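Local coordinates for protein ectonucleotide pyrophosphatase/phosphodiesterase family member 5 (Mus musculus, PDB 5VEO) that probably hydrolyses phosphodiester bonds of nucleotide substrates as an ecto-phosphodiesterase of the nucleotide pyrophosphatase/phosphodiesterase family, and binds AMP and zinc, at residues 76-80 with 90-94; 225-230 with 321-327. The protein carries 1 engineered substitution. The contacts are given in a common frame with arbitrary orientation. Where two conformers were deposited one is given. Residue numbers count along the deposited sequence, not the author numbering.

From the N terminus, the chain first runs through strand 16-21 of the central sheet and helix 58-67. Interaction 1 then closes the β-hairpin of strands 80-83 and 88-91, a short local loop. Much later, strand 218-222 of the central sheet leads to 225-230, where interaction 2 opens. It closes on 321-327 after a 90-residue excursion that includes the four-stranded antiparallel sheet of strands 247-249 to 302-306. The contacts follow one another in series, neither nested nor crossed. Their centres lie about 17 Å apart and their nearest atoms about 5 Å, yet they meet on AMP: Asn79 takes phosphate O1P, while zinc ions held by His225 and His325 take O3P and O2P.

Interaction 1 (76-80 with 90-94); sequences IVAND and FSLEH. With AMP (adenosine monophosphate), chain Q.
Two acidic side chains meet here, with Asp80 OD1 only 2.7 Å from Glu93 OE1, at the open end of a β-hairpin formed by strands 80-83 and 88-91. Asp80 and Ser91 are an antiparallel non-hydrogen-bonded pair, CA to CA 4.4 Å, with their side chains on the same face of the sheet. Ser91, chi1 t, donates from OG to Asp80 OD2 (2.8 Å), so the Asp80 side chain meets both the Ser91 hydroxyl and Glu93. The backbone of 76-80 arrives irregularly, extended at Ala78 and turned at Asn79 (phi/psi -75/-22). Asn79 O accepts Leu92 N at 3.0 Å, continuing the pairing just where 90-94 leaves its strand and bends at Leu92 (-63/-41). Phe90, chi1 t, brings its ring against 76-80: Asn79 O is 3.4 Å from Phe90 CD2 at the ring edge, and Ile76 CD1 is 4.3 Å from Phe90 CE1. Helix 58-67 also touches Ile76, Asn79 and Leu92. The contact forms part of the AMP pocket. Leu92 (chi1 t, chi2 p) places CD1 3.3 Å from adenine C4, while Asn79, chi1 m, donates from ND2 to phosphate O1P at 2.8 Å. Its OD1 is anchored by Tyr59 N. The same Asn79 ND2 also donates to a water (3.0 Å to its O), which in turn gives a hydrogen bond to Glu93 OE2 at 2.8 Å.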
loop_
_atom_site.group_PDB
_atom_site.type_symbol
_atom_site.label_atom_id
_atom_site.label_comp_id
_atom_site.label_asym_id
_atom_site.label_seq_id
_atom_site.Cartn_x
_atom_site.Cartn_y
_atom_site.Cartn_z
ATOM N N ILE A 76 7.110 -3.799 -8.326
ATOM C CA ILE A 76 5.638 -3.810 -8.270
ATOM C C ILE A 76 5.222 -2.351 -8.417
ATOM O O ILE A 76 5.002 -1.620 -7.445
ATOM C CB ILE A 76 5.109 -4.458 -6.984
ATOM C CG1 ILE A 76 5.572 -5.919 -6.853
ATOM C CG2 ILE A 76 3.589 -4.387 -6.940
ATOM C CD1 ILE A 76 4.970 -6.872 -7.867
ATOM N N VAL A 77 5.175 -1.893 -9.673
ATOM C CA VAL A 77 5.005 -0.462 -9.935
ATOM C C VAL A 77 3.543 -0.034 -9.975
ATOM O O VAL A 77 3.266 1.169 -9.903
ATOM C CB VAL A 77 5.711 -0.024 -11.236
ATOM C CG1 VAL A 77 7.178 -0.440 -11.220
ATOM C CG2 VAL A 77 5.039 -0.569 -12.474
ATOM N N ALA A 78 2.605 -0.970 -10.042
ATOM C CA ALA A 78 1.187 -0.657 -10.112
ATOM C C ALA A 78 0.403 -1.922 -9.790
ATOM O O ALA A 78 0.960 -3.020 -9.737
ATOM C CB ALA A 78 0.811 -0.118 -11.498
ATOM N N ASN A 79 -0.916 -1.758 -9.605
ATOM C CA ASN A 79 -1.811 -2.900 -9.468
ATOM C C ASN A 79 -2.065 -3.578 -10.799
ATOM O O ASN A 79 -2.501 -4.726 -10.816
ATOM C CB ASN A 79 -3.166 -2.490 -8.909
ATOM C CG ASN A 79 -3.094 -1.940 -7.498
ATOM O OD1 ASN A 79 -2.123 -2.135 -6.749
ATOM N ND2 ASN A 79 -4.161 -1.278 -7.118
ATOM N N ASP A 80 -1.855 -2.857 -11.897
ATOM C CA ASP A 80 -2.001 -3.369 -13.255
ATOM C C ASP A 80 -0.748 -2.986 -14.014
ATOM O O ASP A 80 -0.423 -1.799 -14.111
ATOM C CB ASP A 80 -3.242 -2.799 -13.939
ATOM C CG ASP A 80 -4.513 -3.327 -13.332
ATOM O OD1 ASP A 80 -5.039 -2.677 -12.416
ATOM O OD2 ASP A 80 -4.973 -4.404 -13.749
ATOM N N PHE A 90 0.065 -8.303 -15.400
ATOM C CA PHE A 90 -0.231 -8.476 -13.981
ATOM C C PHE A 90 -1.461 -7.619 -13.724
ATOM O O PHE A 90 -1.497 -6.463 -14.154
ATOM C CB PHE A 90 0.992 -8.025 -13.167
ATOM C CG PHE A 90 0.816 -7.948 -11.664
ATOM C CD1 PHE A 90 1.508 -8.835 -10.852
ATOM C CD2 PHE A 90 0.097 -6.932 -11.063
ATOM C CE1 PHE A 90 1.447 -8.747 -9.483
ATOM C CE2 PHE A 90 0.017 -6.840 -9.675
ATOM C CZ PHE A 90 0.684 -7.766 -8.885
ATOM N N SER A 91 -2.487 -8.185 -13.091
ATOM C CA SER A 91 -3.727 -7.440 -12.901
ATOM C C SER A 91 -4.414 -7.853 -11.610
ATOM O O SER A 91 -4.909 -8.973 -11.478
ATOM C CB SER A 91 -4.682 -7.628 -14.071
ATOM O OG SER A 91 -5.927 -7.050 -13.725
ATOM N N LEU A 92 -4.494 -6.902 -10.691
ATOM C CA LEU A 92 -5.138 -7.145 -9.418
ATOM C C LEU A 92 -6.615 -7.463 -9.607
ATOM O O LEU A 92 -7.143 -8.390 -8.983
ATOM C CB LEU A 92 -4.941 -5.915 -8.543
ATOM C CG LEU A 92 -5.516 -5.986 -7.151
ATOM C CD1 LEU A 92 -4.908 -7.173 -6.424
ATOM C CD2 LEU A 92 -5.215 -4.691 -6.437
ATOM N N GLU A 93 -7.283 -6.736 -10.510
ATOM C CA GLU A 93 -8.726 -6.891 -10.675
ATOM C C GLU A 93 -9.097 -8.277 -11.178
ATOM O O GLU A 93 -10.211 -8.745 -10.918
ATOM C CB GLU A 93 -9.270 -5.826 -11.629
ATOM C CG GLU A 93 -9.290 -4.428 -11.034
ATOM C CD GLU A 93 -7.952 -3.730 -11.135
ATOM O OE1 GLU A 93 -6.998 -4.364 -11.637
ATOM O OE2 GLU A 93 -7.862 -2.547 -10.719
ATOM N N HIS A 94 -8.196 -8.943 -11.899
ATOM C CA HIS A 94 -8.410 -10.308 -12.360
ATOM C C HIS A 94 -7.783 -11.348 -11.437
ATOM O O HIS A 94 -7.731 -12.533 -11.791
ATOM C CB HIS A 94 -7.852 -10.458 -13.774
ATOM C CG HIS A 94 -8.535 -9.588 -14.778
ATOM N ND1 HIS A 94 -7.853 -8.701 -15.585
ATOM C CD2 HIS A 94 -9.843 -9.462 -15.103
ATOM C CE1 HIS A 94 -8.713 -8.061 -16.358
ATOM N NE2 HIS A 94 -9.927 -8.502 -16.083
HETATM P P AMP Q . -6.160 -0.573 -3.832
HETATM O O1P AMP Q . -5.006 -0.192 -4.711
HETATM O O2P AMP Q . -7.472 0.057 -4.313
HETATM O O3P AMP Q . -5.920 -0.262 -2.357
HETATM O "O5'" AMP Q . -6.359 -2.159 -3.914
HETATM C "C5'" AMP Q . -7.000 -2.836 -2.822
HETATM C "C4'" AMP Q . -7.854 -3.997 -3.248
HETATM O "O4'" AMP Q . -7.001 -5.081 -3.591
HETATM C "C3'" AMP Q . -8.753 -4.528 -2.129
HETATM O "O3'" AMP Q . -10.099 -4.178 -2.368
HETATM C "C2'" AMP Q . -8.587 -6.050 -2.178
HETATM O "O2'" AMP Q . -9.784 -6.777 -2.247
HETATM C "C1'" AMP Q . -7.730 -6.269 -3.409
HETATM N N9 AMP Q . -6.795 -7.363 -3.263
HETATM C C8 AMP Q . -5.767 -7.457 -2.403
HETATM N N7 AMP Q . -5.114 -8.630 -2.597
HETATM C C5 AMP Q . -5.760 -9.264 -3.611
HETATM C C6 AMP Q . -5.609 -10.537 -4.344
HETATM N N6 AMP Q . -4.616 -11.384 -4.018
HETATM N N1 AMP Q . -6.479 -10.820 -5.330
HETATM C C2 AMP Q . -7.479 -9.992 -5.681
HETATM N N3 AMP Q . -7.684 -8.812 -5.074
HETATM C C4 AMP Q . -6.865 -8.429 -4.042
HETATM O O HOH W 1 -6.411 -0.850 -9.000
#

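Interaction 2 (225-230 with 321-327); sequences HGMTQC and LLGNHGY. With ZN (zinc ion), chain E; ZN (zinc ion), chain D; AMP (adenosine monophosphate), chain Q.
His225 begins the segment at a zinc site, its CA-to-CB bond pointing toward 321-327 and chi1 p; the imidazole stacks face to face on that of His325, also chi1 p, with centroids 3.4 Å apart and planes at 12°. His225 ND1 donates to Gly226 O (2.7 Å), which fixes the ring and leaves NE2 to bind a zinc ion at 2.1 Å. Met227 is extended, its SD at the edge of the His325 ring, 4.9 Å from the centroid; an ideal CB on Gly323 would crowd Met227 CG. Thr228 starts a short two-stranded antiparallel sheet: it pairs with Asn324 through Thr228 N to Asn324 O (2.9 Å) and Asn324 N to Thr228 O (3.0 Å), while its CG2 lies 3.5 Å from Tyr327 CE2. Gln229 and Gly323 form the next, non-hydrogen-bonded pair, CA to CA 4.8 Å. Cys230 N ends the pairing on Leu322 O at 2.8 Å. In the second zinc site His325 NE2 binds its ion at 2.1 Å beside Asp177 and His181, with ND1 held by Thr56 O; Asp22 and Asp224 complete the site of His225. This is the two-zinc centre characteristic of the alkaline phosphatase superfamily. The ions, 4.1 Å apart ZN to ZN, take AMP O3P at 1.8 Å (His225 site) and O2P at 1.9 Å (His325 site), so the two metals share one phosphate, consistent with zinc-assisted phosphoester hydrolysis as in relatives.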
loop_
_atom_site.group_PDB
_atom_site.type_symbol
_atom_site.label_atom_id
_atom_site.label_comp_id
_atom_site.label_asym_id
_atom_site.label_seq_id
_atom_site.Cartn_x
_atom_site.Cartn_y
_atom_site.Cartn_z
ATOM N N HIS A 225 -2.151 3.932 1.836
ATOM C CA HIS A 225 -2.427 5.251 1.255
ATOM C C HIS A 225 -3.724 5.782 1.844
ATOM O O HIS A 225 -4.422 5.077 2.600
ATOM C CB HIS A 225 -2.579 5.166 -0.274
ATOM C CG HIS A 225 -3.637 4.191 -0.662
ATOM N ND1 HIS A 225 -4.985 4.443 -0.489
ATOM C CD2 HIS A 225 -3.542 2.895 -1.048
ATOM C CE1 HIS A 225 -5.670 3.343 -0.765
ATOM N NE2 HIS A 225 -4.817 2.397 -1.119
ATOM N N GLY A 226 -4.073 6.994 1.442
ATOM C CA GLY A 226 -5.312 7.638 1.807
ATOM C C GLY A 226 -6.344 7.579 0.699
ATOM O O GLY A 226 -6.514 6.556 0.017
ATOM N N MET A 227 -7.065 8.683 0.523
ATOM C CA MET A 227 -8.187 8.707 -0.407
ATOM C C MET A 227 -8.573 10.159 -0.655
ATOM O O MET A 227 -8.484 10.985 0.253
ATOM C CB MET A 227 -9.385 7.929 0.172
ATOM C CG MET A 227 -10.545 7.647 -0.782
ATOM S SD MET A 227 -10.203 6.360 -2.021
ATOM C CE MET A 227 -10.064 4.914 -0.996
ATOM N N THR A 228 -8.984 10.469 -1.874
ATOM C CA THR A 228 -9.441 11.817 -2.193
ATOM C C THR A 228 -10.765 11.747 -2.946
ATOM O O THR A 228 -11.101 10.744 -3.585
ATOM C CB THR A 228 -8.382 12.648 -2.966
ATOM O OG1 THR A 228 -8.680 14.054 -2.867
ATOM C CG2 THR A 228 -8.372 12.354 -4.403
ATOM N N GLN A 229 -11.523 12.831 -2.824
ATOM C CA GLN A 229 -12.852 12.923 -3.414
ATOM C C GLN A 229 -12.769 13.204 -4.907
ATOM O O GLN A 229 -12.107 14.160 -5.347
ATOM C CB GLN A 229 -13.661 14.021 -2.723
ATOM C CG GLN A 229 -15.130 14.024 -3.077
ATOM C CD GLN A 229 -15.941 12.974 -2.317
ATOM O OE1 GLN A 229 -15.507 12.447 -1.302
ATOM N NE2 GLN A 229 -17.130 12.681 -2.807
ATOM N N CYS A 230 -13.516 12.422 -5.666
ATOM C CA CYS A 230 -13.660 12.587 -7.102
ATOM C C CYS A 230 -15.067 13.068 -7.442
ATOM O O CYS A 230 -15.963 13.093 -6.597
ATOM C CB CYS A 230 -13.343 11.282 -7.817
ATOM S SG CYS A 230 -11.583 10.827 -7.598
ATOM N N LEU A 321 -15.423 6.233 -9.714
ATOM C CA LEU A 321 -15.635 6.062 -8.285
ATOM C C LEU A 321 -15.550 7.415 -7.594
ATOM O O LEU A 321 -14.738 8.259 -7.971
ATOM C CB LEU A 321 -14.579 5.133 -7.673
ATOM C CG LEU A 321 -14.521 3.725 -8.254
ATOM C CD1 LEU A 321 -13.242 3.008 -7.859
ATOM C CD2 LEU A 321 -15.718 2.937 -7.804
ATOM N N LEU A 322 -16.353 7.590 -6.534
ATOM C CA LEU A 322 -16.386 8.864 -5.824
ATOM C C LEU A 322 -15.157 9.075 -4.948
ATOM O O LEU A 322 -14.855 10.217 -4.587
ATOM C CB LEU A 322 -17.652 8.958 -4.976
ATOM C CG LEU A 322 -18.925 9.281 -5.771
ATOM C CD1 LEU A 322 -20.119 9.008 -4.881
ATOM C CD2 LEU A 322 -18.893 10.724 -6.253
ATOM N N GLY A 323 -14.439 8.021 -4.604
ATOM C CA GLY A 323 -13.147 8.148 -3.957
ATOM C C GLY A 323 -12.079 7.430 -4.761
ATOM O O GLY A 323 -12.313 6.334 -5.293
ATOM N N ASN A 324 -10.893 8.023 -4.819
ATOM C CA ASN A 324 -9.786 7.279 -5.389
ATOM C C ASN A 324 -8.452 7.755 -4.824
ATOM O O ASN A 324 -8.354 8.729 -4.062
ATOM C CB ASN A 324 -9.792 7.353 -6.921
ATOM C CG ASN A 324 -9.131 6.134 -7.578
ATOM O OD1 ASN A 324 -8.778 5.145 -6.925
ATOM N ND2 ASN A 324 -8.923 6.230 -8.880
ATOM N N HIS A 325 -7.417 7.020 -5.210
ATOM C CA HIS A 325 -6.050 7.240 -4.774
ATOM C C HIS A 325 -5.146 6.755 -5.901
ATOM O O HIS A 325 -5.614 6.213 -6.904
ATOM C CB HIS A 325 -5.793 6.504 -3.451
ATOM C CG HIS A 325 -6.110 5.047 -3.532
ATOM N ND1 HIS A 325 -5.183 4.112 -3.931
ATOM C CD2 HIS A 325 -7.280 4.378 -3.384
ATOM C CE1 HIS A 325 -5.753 2.916 -3.963
ATOM N NE2 HIS A 325 -7.030 3.056 -3.654
ATOM N N GLY A 326 -3.848 6.926 -5.718
ATOM C CA GLY A 326 -2.878 6.713 -6.774
ATOM C C GLY A 326 -2.136 7.965 -7.165
ATOM O O GLY A 326 -1.083 7.874 -7.814
ATOM N N TYR A 327 -2.639 9.121 -6.734
ATOM C CA TYR A 327 -2.074 10.428 -7.016
ATOM C C TYR A 327 -0.692 10.614 -6.376
ATOM O O TYR A 327 -0.236 9.836 -5.533
ATOM C CB TYR A 327 -3.018 11.513 -6.501
ATOM C CG TYR A 327 -4.424 11.401 -7.047
ATOM C CD1 TYR A 327 -4.751 11.950 -8.278
ATOM C CD2 TYR A 327 -5.412 10.727 -6.356
ATOM C CE1 TYR A 327 -6.035 11.845 -8.793
ATOM C CE2 TYR A 327 -6.691 10.612 -6.863
ATOM C CZ TYR A 327 -7.001 11.170 -8.077
ATOM O OH TYR A 327 -8.273 11.045 -8.578
HETATM ZN ZN ZN E . -5.154 0.389 -0.817
HETATM ZN ZN ZN D . -8.308 1.485 -3.274
HETATM P P AMP Q . -6.160 -0.573 -3.832
HETATM O O1P AMP Q . -5.006 -0.192 -4.711
HETATM O O2P AMP Q . -7.472 0.057 -4.313
HETATM O O3P AMP Q . -5.920 -0.262 -2.357
HETATM O "O5'" AMP Q . -6.359 -2.159 -3.914
HETATM C "C5'" AMP Q . -7.000 -2.836 -2.822
HETATM C "C4'" AMP Q . -7.854 -3.997 -3.248
HETATM O "O4'" AMP Q . -7.001 -5.081 -3.591
HETATM C "C3'" AMP Q . -8.753 -4.528 -2.129
HETATM O "O3'" AMP Q . -10.099 -4.178 -2.368
HETATM C "C2'" AMP Q . -8.587 -6.050 -2.178
HETATM O "O2'" AMP Q . -9.784 -6.777 -2.247
HETATM C "C1'" AMP Q . -7.730 -6.269 -3.409
HETATM N N9 AMP Q . -6.795 -7.363 -3.263
HETATM C C8 AMP Q . -5.767 -7.457 -2.403
HETATM N N7 AMP Q . -5.114 -8.630 -2.597
HETATM C C5 AMP Q . -5.760 -9.264 -3.611
HETATM C C6 AMP Q . -5.609 -10.537 -4.344
HETATM N N6 AMP Q . -4.616 -11.384 -4.018
HETATM N N1 AMP Q . -6.479 -10.820 -5.330
HETATM C C2 AMP Q . -7.479 -9.992 -5.681
HETATM N N3 AMP Q . -7.684 -8.812 -5.074
HETATM C C4 AMP Q . -6.865 -8.429 -4.042
#